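Local coordinates for protein adenylate kinase (Thermus thermophilus, PDB 3CM0) that probably catalyses the reversible transfer of the terminal phosphate between ATP and AMP, giving two ADP, and so serves adenine nucleotide balance in the cell, at residues Ile8-Pro13 / Gly156-Arg161; Leu33-Ile38 / Asp66-Leu71; Glu74-Arg79 / Arg97-Thr102; Asp83-Thr88 / Glu93-Leu98. One frame throughout, in Å; residues are numbered along the deposited sequence.

In the fold
All four contacts lie in or beside the CORE domain, built on a parallel five-stranded sheet. Contact 2 comes first along the chain, then contacts 3 and 4. Contact 1 spans all of them, joining strand 4-10 to the end of helix 137-160. Contacts 2 and 3 both use helix 65-75, and their centres are 12 Å apart. Contacts 3 and 4 share Arg97 and Leu98 on helix 89-101. Contact 4 is central: it touches contact 1 through Pro86 and contact 2 through Phe85, and its centre is about 11 Å from the centre of each. Contacts 2 and 4 both hold predicted AMP-binding residues; together they join the NMP region to the CORE.

Contact 1: residues Ile8-Pro13 / Gly156-Arg161; sequences IFLGPP and GYYEAR
Ile8 sets CG1 beside its backbone N (chi1 -69°) and then runs on extended, which carries CD1 out toward Tyr158. Tyr158 makes a similar first turn (chi1 -67°), with CG opposite its carbonyl carbon, and its ring reaches toward strand 4-10. CD1 of Ile8 lies 3.4 Å from OH of Tyr158. The same Ile8 CD1 is 3.9 Å from CZ of Tyr158. The two side chains cross at about a right angle, and the methyl meets the ring obliquely. Leu10 adds a looser touch, with its CD1 4.5 Å from CD2 of Tyr158. No hydrogen bond joins the two segments.

Strand 4-10 is the middle strand of the parallel sheet of this P-loop NTPase fold. Past Leu10 the chain enters the P-loop, whose residues from Gly14 to Thr19 are predicted to bind ATP. Helix 137-160 packs its last turns against one side of the sheet. There Tyr158 also touches Val109 of the neighbouring strand 104-113 and Pro86.

Tyr157 backs the Tyr158 ring: Tyr157 CD2 stands 3.6 Å above one face of that ring, toward the rim. NH1 of Arg161 lies over the rim of one face of the Tyr157 ring. Arg161 NH1 donates to Tyr157 O at 2.9 Å, with an N-H...O angle of 152°. Tyr157 OH is hydrogen-bonded to Asp96 OD2 on helix 89-101.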
loop_
_atom_site.group_PDB
_atom_site.type_symbol
_atom_site.label_atom_id
_atom_site.label_comp_id
_atom_site.label_asym_id
_atom_site.label_seq_id
_atom_site.Cartn_x
_atom_site.Cartn_y
_atom_site.Cartn_z
ATOM N N ILE A 8 6.421 0.184 4.201
ATOM C CA ILE A 8 5.140 -0.282 3.747
ATOM C C ILE A 8 4.076 0.613 4.362
ATOM O O ILE A 8 4.164 0.920 5.548
ATOM C CB ILE A 8 4.887 -1.746 4.240
ATOM C CG1 ILE A 8 5.852 -2.705 3.516
ATOM C CG2 ILE A 8 3.466 -2.149 3.969
ATOM C CD1 ILE A 8 5.899 -4.178 4.154
ATOM N N PHE A 9 3.119 1.060 3.556
ATOM C CA PHE A 9 2.008 1.897 4.082
ATOM C C PHE A 9 0.679 1.144 4.079
ATOM O O PHE A 9 0.295 0.570 3.060
ATOM C CB PHE A 9 1.814 3.160 3.202
ATOM C CG PHE A 9 2.802 4.239 3.461
ATOM C CD1 PHE A 9 2.455 5.337 4.248
ATOM C CD2 PHE A 9 4.091 4.176 2.929
ATOM C CE1 PHE A 9 3.376 6.355 4.475
ATOM C CE2 PHE A 9 5.009 5.188 3.157
ATOM C CZ PHE A 9 4.659 6.276 3.927
ATOM N N LEU A 10 -0.040 1.180 5.212
ATOM C CA LEU A 10 -1.368 0.570 5.344
ATOM C C LEU A 10 -2.348 1.665 5.877
ATOM O O LEU A 10 -1.973 2.558 6.641
ATOM C CB LEU A 10 -1.360 -0.592 6.341
ATOM C CG LEU A 10 -0.423 -1.784 6.047
ATOM C CD1 LEU A 10 -0.521 -2.758 7.202
ATOM C CD2 LEU A 10 -0.797 -2.464 4.721
ATOM N N GLY A 11 -3.584 1.610 5.446
ATOM C CA GLY A 11 -4.537 2.600 5.936
ATOM C C GLY A 11 -5.826 2.487 5.171
ATOM O O GLY A 11 -5.836 2.012 4.042
ATOM N N PRO A 12 -6.943 2.895 5.773
ATOM C CA PRO A 12 -8.258 2.834 5.120
ATOM C C PRO A 12 -8.439 3.942 4.089
ATOM O O PRO A 12 -7.710 4.921 4.065
ATOM C CB PRO A 12 -9.231 3.034 6.284
ATOM C CG PRO A 12 -8.440 4.063 7.162
ATOM C CD PRO A 12 -7.039 3.446 7.143
ATOM N N PRO A 13 -9.435 3.787 3.216
ATOM C CA PRO A 13 -9.743 4.776 2.193
ATOM C C PRO A 13 -10.069 6.035 2.990
ATOM O O PRO A 13 -10.704 5.950 4.061
ATOM C CB PRO A 13 -10.996 4.215 1.542
ATOM C CG PRO A 13 -10.830 2.756 1.675
ATOM C CD PRO A 13 -10.249 2.574 3.060
ATOM N N GLY A 156 -1.661 -7.672 12.671
ATOM C CA GLY A 156 -1.162 -8.629 13.649
ATOM C C GLY A 156 0.197 -9.192 13.267
ATOM O O GLY A 156 1.075 -9.360 14.112
ATOM N N TYR A 157 0.366 -9.470 11.979
ATOM C CA TYR A 157 1.627 -10.008 11.461
ATOM C C TYR A 157 2.787 -9.045 11.723
ATOM O O TYR A 157 3.867 -9.422 12.216
ATOM C CB TYR A 157 1.490 -10.215 9.959
ATOM C CG TYR A 157 2.732 -10.759 9.322
ATOM C CD1 TYR A 157 3.002 -12.129 9.335
ATOM C CD2 TYR A 157 3.644 -9.912 8.693
ATOM C CE1 TYR A 157 4.156 -12.646 8.723
ATOM C CE2 TYR A 157 4.815 -10.425 8.091
ATOM C CZ TYR A 157 5.053 -11.788 8.109
ATOM O OH TYR A 157 6.176 -12.282 7.486
ATOM N N TYR A 158 2.568 -7.765 11.420
ATOM C CA TYR A 158 3.645 -6.808 11.625
ATOM C C TYR A 158 3.826 -6.378 13.073
ATOM O O TYR A 158 4.948 -6.123 13.494
ATOM C CB TYR A 158 3.428 -5.581 10.715
ATOM C CG TYR A 158 3.591 -5.961 9.261
ATOM C CD1 TYR A 158 4.826 -6.480 8.799
ATOM C CD2 TYR A 158 2.552 -5.791 8.343
ATOM C CE1 TYR A 158 4.996 -6.800 7.440
ATOM C CE2 TYR A 158 2.725 -6.109 7.000
ATOM C CZ TYR A 158 3.935 -6.600 6.554
ATOM O OH TYR A 158 4.116 -6.894 5.205
ATOM N N GLU A 159 2.735 -6.275 13.833
ATOM C CA GLU A 159 2.859 -5.919 15.247
ATOM C C GLU A 159 3.674 -7.005 16.012
ATOM O O GLU A 159 4.504 -6.690 16.880
ATOM C CB GLU A 159 1.453 -5.750 15.862
ATOM C CG GLU A 159 1.481 -5.231 17.306
ATOM C CD GLU A 159 0.096 -4.875 17.817
ATOM O OE1 GLU A 159 -0.560 -3.999 17.213
ATOM O OE2 GLU A 159 -0.335 -5.473 18.826
ATOM N N ALA A 160 3.478 -8.269 15.644
ATOM C CA ALA A 160 4.202 -9.369 16.317
ATOM C C ALA A 160 5.711 -9.248 16.086
ATOM O O ALA A 160 6.526 -9.742 16.862
ATOM C CB ALA A 160 3.701 -10.699 15.805
ATOM N N ARG A 161 6.084 -8.588 14.996
ATOM C CA ARG A 161 7.489 -8.421 14.661
ATOM C C ARG A 161 8.079 -7.100 15.088
ATOM O O ARG A 161 9.239 -6.805 14.783
ATOM C CB ARG A 161 7.668 -8.612 13.148
ATOM C CG ARG A 161 7.478 -10.040 12.735
ATOM C CD ARG A 161 7.081 -10.244 11.274
ATOM N NE ARG A 161 7.051 -11.685 10.972
ATOM C CZ ARG A 161 6.085 -12.533 11.326
ATOM N NH1 ARG A 161 4.998 -12.125 11.990
ATOM N NH2 ARG A 161 6.240 -13.822 11.077
#

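Contact 2: residues Leu33-Ile38 / Asp66-Leu71; sequences LSTGDI and DLILEL
Ile68 and Leu71, one turn apart on helix 65-75, face Thr35 and Ile38 on helix 35-44. The contact is apolar, and no hydrogen bond crosses it. Leu67, before Ile68, turns to helix 48-58, where it touches Leu49 and Val53.

Ile68 makes the closest touch. Ile68 CG2 meets CG2 of Thr35 at 3.7 Å and CB of Thr35 at 4.2 Å. The two side chains meet at a slant. The first torsion of Thr35 (chi1 60°) puts OG1 between the backbone N and the carbonyl carbon. The methyl CG2 is left on the side of Ile68, so the hydroxyl stays off this apolar touch. Thr35 is itself a predicted AMP-binding residue. Ile68 also packs on Phe85 and Arg87, two more residues predicted to bind AMP.

Leu69 leaves the contact and packs on Ala94 and Leu98 of helix 89-101. Leu71 returns to the contact: its CD2 lies 4.4 Å from CG2 of Ile38. It touches Leu49 as well.

Helix 35-44 starts with a capping bond. Ser34 is the N-cap, and its OG accepts from Asp37 N at 3.0 Å in a nearly straight bond (164°). Thr35 is therefore the first residue of that helix. This is the root of the NMP region, residues 34-63, packed on helix 65-75 beside the predicted AMP site; in adenylate kinases this small domain moves during catalysis.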
loop_
_atom_site.group_PDB
_atom_site.type_symbol
_atom_site.label_atom_id
_atom_site.label_comp_id
_atom_site.label_asym_id
_atom_site.label_seq_id
_atom_site.Cartn_x
_atom_site.Cartn_y
_atom_site.Cartn_z
ATOM N N LEU A 33 6.509 1.516 -5.495
ATOM C CA LEU A 33 6.116 0.459 -6.391
ATOM C C LEU A 33 4.611 0.248 -6.514
ATOM O O LEU A 33 3.854 0.419 -5.562
ATOM C CB LEU A 33 6.761 -0.855 -5.946
ATOM C CG LEU A 33 8.268 -0.850 -5.719
ATOM C CD1 LEU A 33 8.728 -2.278 -5.485
ATOM C CD2 LEU A 33 8.978 -0.232 -6.912
ATOM N N SER A 34 4.187 -0.131 -7.711
ATOM C CA SER A 34 2.786 -0.442 -7.958
ATOM C C SER A 34 2.820 -1.691 -8.818
ATOM O O SER A 34 3.258 -1.647 -9.982
ATOM C CB SER A 34 2.070 0.680 -8.725
ATOM O OG SER A 34 0.885 0.160 -9.328
ATOM N N THR A 35 2.388 -2.810 -8.247
ATOM C CA THR A 35 2.387 -4.056 -9.000
ATOM C C THR A 35 1.482 -3.895 -10.236
ATOM O O THR A 35 1.859 -4.276 -11.349
ATOM C CB THR A 35 1.931 -5.268 -8.090
ATOM O OG1 THR A 35 0.604 -5.054 -7.582
ATOM C CG2 THR A 35 2.881 -5.413 -6.895
ATOM N N GLY A 36 0.308 -3.297 -10.044
ATOM C CA GLY A 36 -0.604 -3.096 -11.162
ATOM C C GLY A 36 0.001 -2.292 -12.312
ATOM O O GLY A 36 -0.129 -2.670 -13.480
ATOM N N ASP A 37 0.652 -1.173 -11.994
ATOM C CA ASP A 37 1.263 -0.330 -13.034
ATOM C C ASP A 37 2.358 -1.036 -13.836
ATOM O O ASP A 37 2.411 -0.959 -15.070
ATOM C CB ASP A 37 1.857 0.943 -12.417
ATOM C CG ASP A 37 0.792 1.891 -11.884
ATOM O OD1 ASP A 37 -0.358 1.808 -12.362
ATOM O OD2 ASP A 37 1.106 2.726 -11.000
ATOM N N ILE A 38 3.250 -1.718 -13.135
ATOM C CA ILE A 38 4.349 -2.421 -13.800
ATOM C C ILE A 38 3.819 -3.432 -14.821
ATOM O O ILE A 38 4.251 -3.471 -15.981
ATOM C CB ILE A 38 5.221 -3.126 -12.726
ATOM C CG1 ILE A 38 5.686 -2.083 -11.704
ATOM C CG2 ILE A 38 6.396 -3.834 -13.364
ATOM C CD1 ILE A 38 6.288 -2.676 -10.444
ATOM N N ASP A 66 3.619 -15.682 -7.300
ATOM C CA ASP A 66 5.032 -15.827 -7.639
ATOM C C ASP A 66 5.499 -14.842 -8.694
ATOM O O ASP A 66 6.659 -14.397 -8.693
ATOM C CB ASP A 66 5.344 -17.271 -8.022
ATOM C CG ASP A 66 4.607 -17.728 -9.255
ATOM O OD1 ASP A 66 3.615 -17.078 -9.652
ATOM O OD2 ASP A 66 5.026 -18.763 -9.821
ATOM N N LEU A 67 4.596 -14.462 -9.583
ATOM C CA LEU A 67 4.947 -13.503 -10.619
ATOM C C LEU A 67 5.005 -12.094 -10.025
ATOM O O LEU A 67 5.866 -11.295 -10.362
ATOM C CB LEU A 67 3.909 -13.590 -11.743
ATOM C CG LEU A 67 4.205 -12.677 -12.925
ATOM C CD1 LEU A 67 5.601 -12.976 -13.431
ATOM C CD2 LEU A 67 3.171 -12.899 -14.013
ATOM N N ILE A 68 4.081 -11.774 -9.124
ATOM C CA ILE A 68 4.094 -10.463 -8.487
ATOM C C ILE A 68 5.410 -10.286 -7.690
ATOM O O ILE A 68 6.040 -9.242 -7.743
ATOM C CB ILE A 68 2.897 -10.344 -7.498
ATOM C CG1 ILE A 68 1.582 -10.399 -8.291
ATOM C CG2 ILE A 68 3.014 -9.066 -6.678
ATOM C CD1 ILE A 68 0.353 -10.370 -7.419
ATOM N N LEU A 69 5.787 -11.297 -6.917
ATOM C CA LEU A 69 7.025 -11.202 -6.150
ATOM C C LEU A 69 8.244 -11.146 -7.092
ATOM O O LEU A 69 9.211 -10.484 -6.784
ATOM C CB LEU A 69 7.151 -12.378 -5.176
ATOM C CG LEU A 69 6.462 -12.193 -3.793
ATOM C CD1 LEU A 69 7.244 -11.203 -2.999
ATOM C CD2 LEU A 69 5.008 -11.725 -3.956
ATOM N N GLU A 70 8.186 -11.850 -8.224
ATOM C CA GLU A 70 9.278 -11.783 -9.205
ATOM C C GLU A 70 9.431 -10.332 -9.716
ATOM O O GLU A 70 10.553 -9.799 -9.816
ATOM C CB GLU A 70 8.992 -12.720 -10.385
ATOM C CG GLU A 70 9.958 -12.480 -11.606
ATOM C CD GLU A 70 11.394 -12.784 -11.264
ATOM O OE1 GLU A 70 11.608 -13.683 -10.421
ATOM O OE2 GLU A 70 12.319 -12.162 -11.843
ATOM N N LEU A 71 8.302 -9.695 -10.042
ATOM C CA LEU A 71 8.336 -8.308 -10.512
ATOM C C LEU A 71 8.878 -7.373 -9.451
ATOM O O LEU A 71 9.579 -6.426 -9.762
ATOM C CB LEU A 71 6.949 -7.840 -10.936
ATOM C CG LEU A 71 6.429 -8.458 -12.232
ATOM C CD1 LEU A 71 5.030 -7.949 -12.538
ATOM C CD2 LEU A 71 7.390 -8.126 -13.376
#

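Contact 3: residues Glu74-Arg79 / Arg97-Thr102; sequences EELAER and RLLSET
Leu76 reaches across to the end of helix 89-101, where it meets Thr102, Leu98 and Leu99. Its CB bond points toward that helix. CG sits opposite the carbonyl carbon (chi1 -78°), and CD1 then lies anti to CA (chi2 175°). The bond from CG to CD1 thus runs on parallel to the bond from CA to CB. CB and CG act as the stem, and the touching is done by the two methyls.

CD1 enters between Thr102 and Leu98. Leu76 CD1 lies 3.4 Å from OG1 of Thr102 and 3.5 Å from CG2 of Thr102, so both branches of the threonine meet one methyl. Leu76 and Thr102 reach toward each other tip to tip. On the Leu98 side, CD1 of Leu76 is 4.0 Å from CG of Leu98. CD2 of Leu76 takes the other direction and makes a looser touch, 4.5 Å from CD2 of Leu99.

The contact joins the loop after helix 65-75 to the last turn of helix 89-101. Leu76 lies in the loop, which leads to strand 79-83. Thr102 comes just before strand 104-113. Helix 89-101 is the connection of a beta-alpha-beta crossover between those parallel strands, which flank strand 4-10. Leu98 extends the packing by touching Ile72 and Arg73 of helix 65-75.

The Thr102 hydroxyl is turned back on its own helix end. Thr102 OG1 lies 2.9 Å from Leu98 O and 3.2 Å from Leu99 O. It is also hydrogen-bonded to Thr104 OG1. The backbone N of Thr102 donates to Leu98 O at 3.1 Å.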
loop_
_atom_site.group_PDB
_atom_site.type_symbol
_atom_site.label_atom_id
_atom_site.label_comp_id
_atom_site.label_asym_id
_atom_site.label_seq_id
_atom_site.Cartn_x
_atom_site.Cartn_y
_atom_site.Cartn_z
ATOM N N GLU A 74 12.587 -7.765 -9.414
ATOM C CA GLU A 74 13.162 -7.067 -10.600
ATOM C C GLU A 74 13.189 -5.552 -10.447
ATOM O O GLU A 74 13.947 -4.847 -11.145
ATOM C CB GLU A 74 12.354 -7.417 -11.841
ATOM C CG GLU A 74 12.445 -8.896 -12.202
ATOM C CD GLU A 74 11.605 -9.244 -13.427
ATOM O OE1 GLU A 74 11.239 -8.314 -14.201
ATOM O OE2 GLU A 74 11.327 -10.456 -13.635
ATOM N N GLU A 75 12.336 -5.071 -9.529
ATOM C CA GLU A 75 12.147 -3.658 -9.207
ATOM C C GLU A 75 12.748 -3.188 -7.900
ATOM O O GLU A 75 12.797 -1.981 -7.674
ATOM C CB GLU A 75 10.649 -3.308 -9.162
ATOM C CG GLU A 75 9.888 -3.410 -10.465
ATOM C CD GLU A 75 10.129 -2.220 -11.368
ATOM O OE1 GLU A 75 10.069 -1.068 -10.868
ATOM O OE2 GLU A 75 10.376 -2.445 -12.569
ATOM N N LEU A 76 13.200 -4.093 -7.031
ATOM C CA LEU A 76 13.782 -3.615 -5.787
ATOM C C LEU A 76 14.952 -2.724 -6.243
ATOM O O LEU A 76 15.592 -2.916 -7.282
ATOM C CB LEU A 76 14.386 -4.687 -4.880
ATOM C CG LEU A 76 13.402 -5.513 -4.059
ATOM C CD1 LEU A 76 14.165 -6.597 -3.321
ATOM C CD2 LEU A 76 12.611 -4.656 -3.098
ATOM N N ALA A 77 15.160 -1.754 -5.369
ATOM C CA ALA A 77 16.166 -0.720 -5.411
ATOM C C ALA A 77 16.591 -0.500 -3.972
ATOM O O ALA A 77 16.020 -1.072 -3.044
ATOM C CB ALA A 77 15.581 0.534 -5.983
ATOM N N GLU A 78 17.605 0.329 -3.802
ATOM C CA GLU A 78 18.147 0.620 -2.498
ATOM C C GLU A 78 17.035 1.125 -1.582
ATOM O O GLU A 78 17.041 0.834 -0.390
ATOM C CB GLU A 78 19.232 1.694 -2.591
ATOM C CG GLU A 78 20.391 1.362 -3.519
ATOM C CD GLU A 78 21.206 2.596 -3.881
ATOM O OE1 GLU A 78 21.917 3.131 -3.001
ATOM O OE2 GLU A 78 21.120 3.035 -5.052
ATOM N N ARG A 79 16.076 1.858 -2.142
ATOM C CA ARG A 79 14.995 2.425 -1.292
ATOM C C ARG A 79 13.652 2.259 -1.981
ATOM O O ARG A 79 13.419 2.825 -3.054
ATOM C CB ARG A 79 15.251 3.911 -1.044
ATOM C CG ARG A 79 16.583 4.202 -0.421
ATOM C CD ARG A 79 16.685 5.713 -0.183
ATOM N NE ARG A 79 17.979 6.083 0.384
ATOM C CZ ARG A 79 18.538 7.279 0.225
ATOM N NH1 ARG A 79 17.915 8.215 -0.483
ATOM N NH2 ARG A 79 19.725 7.538 0.754
ATOM N N ARG A 97 10.469 -12.642 3.099
ATOM C CA ARG A 97 11.566 -13.502 2.635
ATOM C C ARG A 97 12.408 -12.776 1.570
ATOM O O ARG A 97 13.651 -12.817 1.588
ATOM C CB ARG A 97 10.998 -14.799 2.064
ATOM C CG ARG A 97 10.237 -15.645 3.113
ATOM C CD ARG A 97 10.029 -17.066 2.584
ATOM N NE ARG A 97 8.996 -17.109 1.547
ATOM C CZ ARG A 97 7.691 -17.237 1.788
ATOM N NH1 ARG A 97 7.250 -17.338 3.037
ATOM N NH2 ARG A 97 6.829 -17.271 0.779
ATOM N N LEU A 98 11.727 -12.116 0.638
ATOM C CA LEU A 98 12.406 -11.353 -0.419
ATOM C C LEU A 98 13.250 -10.218 0.176
ATOM O O LEU A 98 14.362 -9.973 -0.262
ATOM C CB LEU A 98 11.357 -10.770 -1.401
ATOM C CG LEU A 98 11.968 -9.876 -2.480
ATOM C CD1 LEU A 98 13.026 -10.707 -3.215
ATOM C CD2 LEU A 98 10.912 -9.409 -3.445
ATOM N N LEU A 99 12.726 -9.478 1.162
ATOM C CA LEU A 99 13.514 -8.400 1.742
ATOM C C LEU A 99 14.743 -8.976 2.429
ATOM O O LEU A 99 15.859 -8.428 2.332
ATOM C CB LEU A 99 12.675 -7.616 2.774
ATOM C CG LEU A 99 11.426 -6.966 2.165
ATOM C CD1 LEU A 99 10.583 -6.320 3.294
ATOM C CD2 LEU A 99 11.835 -5.928 1.104
ATOM N N SER A 100 14.539 -10.095 3.112
ATOM C CA SER A 100 15.627 -10.724 3.845
ATOM C C SER A 100 16.715 -11.158 2.859
ATOM O O SER A 100 17.893 -10.874 3.071
ATOM C CB SER A 100 15.126 -11.940 4.627
ATOM O OG SER A 100 16.203 -12.560 5.314
ATOM N N GLU A 101 16.313 -11.837 1.787
ATOM C CA GLU A 101 17.273 -12.302 0.769
ATOM C C GLU A 101 18.044 -11.219 0.048
ATOM O O GLU A 101 19.184 -11.431 -0.372
ATOM C CB GLU A 101 16.552 -13.154 -0.270
ATOM C CG GLU A 101 16.074 -14.488 0.288
ATOM C CD GLU A 101 15.141 -15.239 -0.658
ATOM O OE1 GLU A 101 14.664 -14.651 -1.660
ATOM O OE2 GLU A 101 14.867 -16.421 -0.382
ATOM N N THR A 102 17.439 -10.049 -0.099
ATOM C CA THR A 102 18.094 -8.965 -0.805
ATOM C C THR A 102 18.781 -7.990 0.101
ATOM O O THR A 102 19.307 -6.968 -0.365
ATOM C CB THR A 102 17.091 -8.210 -1.639
ATOM O OG1 THR A 102 16.065 -7.711 -0.776
ATOM C CG2 THR A 102 16.500 -9.130 -2.674
#

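Contact 4: residues Asp83-Thr88 / Glu93-Leu98; sequences DGFPRT and EALDRL
The Phe85 ring meets Leu95 at its edge: CD2 of Leu95 lies near the ring plane, 4.2 Å from Phe85 CE1. One face of the ring carries CB of Pro86, 4.1 Å above the plane and offset toward the rim. Arg87 NH1 lies in plane at another part of the edge. Asp83 to Arg87 form the Asp-Gly-Phe-Pro-Arg signature of adenylate kinases, in the loop between strand 79-83 and helix 89-101. Gly84 to Arg87 are predicted to bind AMP.

The same Leu95 methyl also reaches Pro86. CD2 of Leu95 is 4.2 Å from CD of Pro86, and those two side chains cross at about a right angle. One methyl thus touches both residues joined by the cis peptide bond. Phe85 gets its ring there by a first torsion of -171°, with CG turned opposite the backbone N. Ile72 of helix 65-75 packs on the ring too, and Ile8 touches both Pro86 and Leu95.

The loop is tied at both ends. Asp83 forms salt bridges with Lys17 and Lys32. Thr88 is the N-cap of helix 89-101, and its OG1 accepts from Gln91 N. Within the loop, Arg87 NH1 donates to Gly84 O at 3.1 Å. That bond is bent, with an N-H...O angle of 137°, and the oxygen sits somewhat out of the guanidinium plane.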
loop_
_atom_site.group_PDB
_atom_site.type_symbol
_atom_site.label_atom_id
_atom_site.label_comp_id
_atom_site.label_asym_id
_atom_site.label_seq_id
_atom_site.Cartn_x
_atom_site.Cartn_y
_atom_site.Cartn_z
ATOM N N ASP A 83 2.713 0.604 -1.311
ATOM C CA ASP A 83 1.462 1.278 -0.967
ATOM C C ASP A 83 0.425 0.461 -1.756
ATOM O O ASP A 83 0.382 0.521 -2.976
ATOM C CB ASP A 83 1.567 2.730 -1.463
ATOM C CG ASP A 83 0.270 3.486 -1.366
ATOM O OD1 ASP A 83 -0.496 3.230 -0.414
ATOM O OD2 ASP A 83 0.036 4.344 -2.243
ATOM N N GLY A 84 -0.371 -0.327 -1.065
ATOM C CA GLY A 84 -1.323 -1.168 -1.766
ATOM C C GLY A 84 -0.841 -2.618 -1.860
ATOM O O GLY A 84 -1.457 -3.440 -2.560
ATOM N N PHE A 85 0.271 -2.915 -1.173
ATOM C CA PHE A 85 0.873 -4.249 -1.118
ATOM C C PHE A 85 1.707 -4.352 0.174
ATOM O O PHE A 85 2.377 -3.399 0.553
ATOM C CB PHE A 85 1.770 -4.504 -2.346
ATOM C CG PHE A 85 2.249 -5.913 -2.465
ATOM C CD1 PHE A 85 3.436 -6.305 -1.874
ATOM C CD2 PHE A 85 1.493 -6.865 -3.152
ATOM C CE1 PHE A 85 3.877 -7.627 -1.950
ATOM C CE2 PHE A 85 1.924 -8.186 -3.231
ATOM C CZ PHE A 85 3.117 -8.565 -2.631
ATOM N N PRO A 86 1.671 -5.510 0.881
ATOM C CA PRO A 86 0.904 -6.717 0.553
ATOM C C PRO A 86 -0.582 -6.562 0.833
ATOM O O PRO A 86 -0.992 -5.679 1.583
ATOM C CB PRO A 86 1.529 -7.805 1.449
ATOM C CG PRO A 86 1.886 -7.062 2.690
ATOM C CD PRO A 86 2.459 -5.697 2.113
ATOM N N ARG A 87 -1.372 -7.422 0.192
ATOM C CA ARG A 87 -2.816 -7.424 0.386
ATOM C C ARG A 87 -3.203 -8.651 1.207
ATOM O O ARG A 87 -4.226 -8.656 1.863
ATOM C CB ARG A 87 -3.550 -7.466 -0.964
ATOM C CG ARG A 87 -3.419 -6.191 -1.793
ATOM C CD ARG A 87 -4.108 -6.354 -3.154
ATOM N NE ARG A 87 -3.402 -7.256 -4.077
ATOM C CZ ARG A 87 -2.324 -6.925 -4.791
ATOM N NH1 ARG A 87 -1.797 -5.711 -4.708
ATOM N NH2 ARG A 87 -1.775 -7.812 -5.610
ATOM N N THR A 88 -2.385 -9.692 1.164
ATOM C CA THR A 88 -2.689 -10.913 1.901
ATOM C C THR A 88 -1.538 -11.338 2.782
ATOM O O THR A 88 -0.402 -10.937 2.589
ATOM C CB THR A 88 -2.951 -12.087 0.961
ATOM O OG1 THR A 88 -1.711 -12.448 0.317
ATOM C CG2 THR A 88 -3.976 -11.705 -0.124
ATOM N N GLU A 93 4.210 -12.656 3.969
ATOM C CA GLU A 93 5.270 -13.601 4.271
ATOM C C GLU A 93 6.321 -13.696 3.139
ATOM O O GLU A 93 7.533 -13.654 3.381
ATOM C CB GLU A 93 4.630 -14.961 4.533
ATOM C CG GLU A 93 3.861 -14.935 5.877
ATOM C CD GLU A 93 3.191 -16.272 6.197
ATOM O OE1 GLU A 93 3.498 -17.243 5.476
ATOM O OE2 GLU A 93 2.386 -16.350 7.169
ATOM N N ALA A 94 5.839 -13.795 1.912
ATOM C CA ALA A 94 6.729 -13.886 0.751
ATOM C C ALA A 94 7.578 -12.623 0.638
ATOM O O ALA A 94 8.764 -12.684 0.324
ATOM C CB ALA A 94 5.908 -14.089 -0.505
ATOM N N LEU A 95 6.978 -11.460 0.904
ATOM C CA LEU A 95 7.745 -10.222 0.816
ATOM C C LEU A 95 8.815 -10.183 1.874
ATOM O O LEU A 95 9.932 -9.718 1.629
ATOM C CB LEU A 95 6.809 -9.002 0.952
ATOM C CG LEU A 95 7.470 -7.623 0.974
ATOM C CD1 LEU A 95 8.246 -7.451 -0.388
ATOM C CD2 LEU A 95 6.424 -6.489 1.126
ATOM N N ASP A 96 8.522 -10.671 3.081
ATOM C CA ASP A 96 9.551 -10.643 4.115
ATOM C C ASP A 96 10.744 -11.511 3.715
ATOM O O ASP A 96 11.905 -11.167 3.991
ATOM C CB ASP A 96 8.999 -11.141 5.452
ATOM C CG ASP A 96 8.456 -10.001 6.341
ATOM O OD1 ASP A 96 8.489 -8.800 5.954
ATOM O OD2 ASP A 96 7.982 -10.335 7.447
ATOM N N ARG A 97 10.469 -12.642 3.099
ATOM C CA ARG A 97 11.566 -13.502 2.635
ATOM C C ARG A 97 12.408 -12.776 1.570
ATOM O O ARG A 97 13.651 -12.817 1.588
ATOM C CB ARG A 97 10.998 -14.799 2.064
ATOM C CG ARG A 97 10.237 -15.645 3.113
ATOM C CD ARG A 97 10.029 -17.066 2.584
ATOM N NE ARG A 97 8.996 -17.109 1.547
ATOM C CZ ARG A 97 7.691 -17.237 1.788
ATOM N NH1 ARG A 97 7.250 -17.338 3.037
ATOM N NH2 ARG A 97 6.829 -17.271 0.779
ATOM N N LEU A 98 11.727 -12.116 0.638
ATOM C CA LEU A 98 12.406 -11.353 -0.419
ATOM C C LEU A 98 13.250 -10.218 0.176
ATOM O O LEU A 98 14.362 -9.973 -0.262
ATOM C CB LEU A 98 11.357 -10.770 -1.401
ATOM C CG LEU A 98 11.968 -9.876 -2.480
ATOM C CD1 LEU A 98 13.026 -10.707 -3.215
ATOM C CD2 LEU A 98 10.912 -9.409 -3.445
#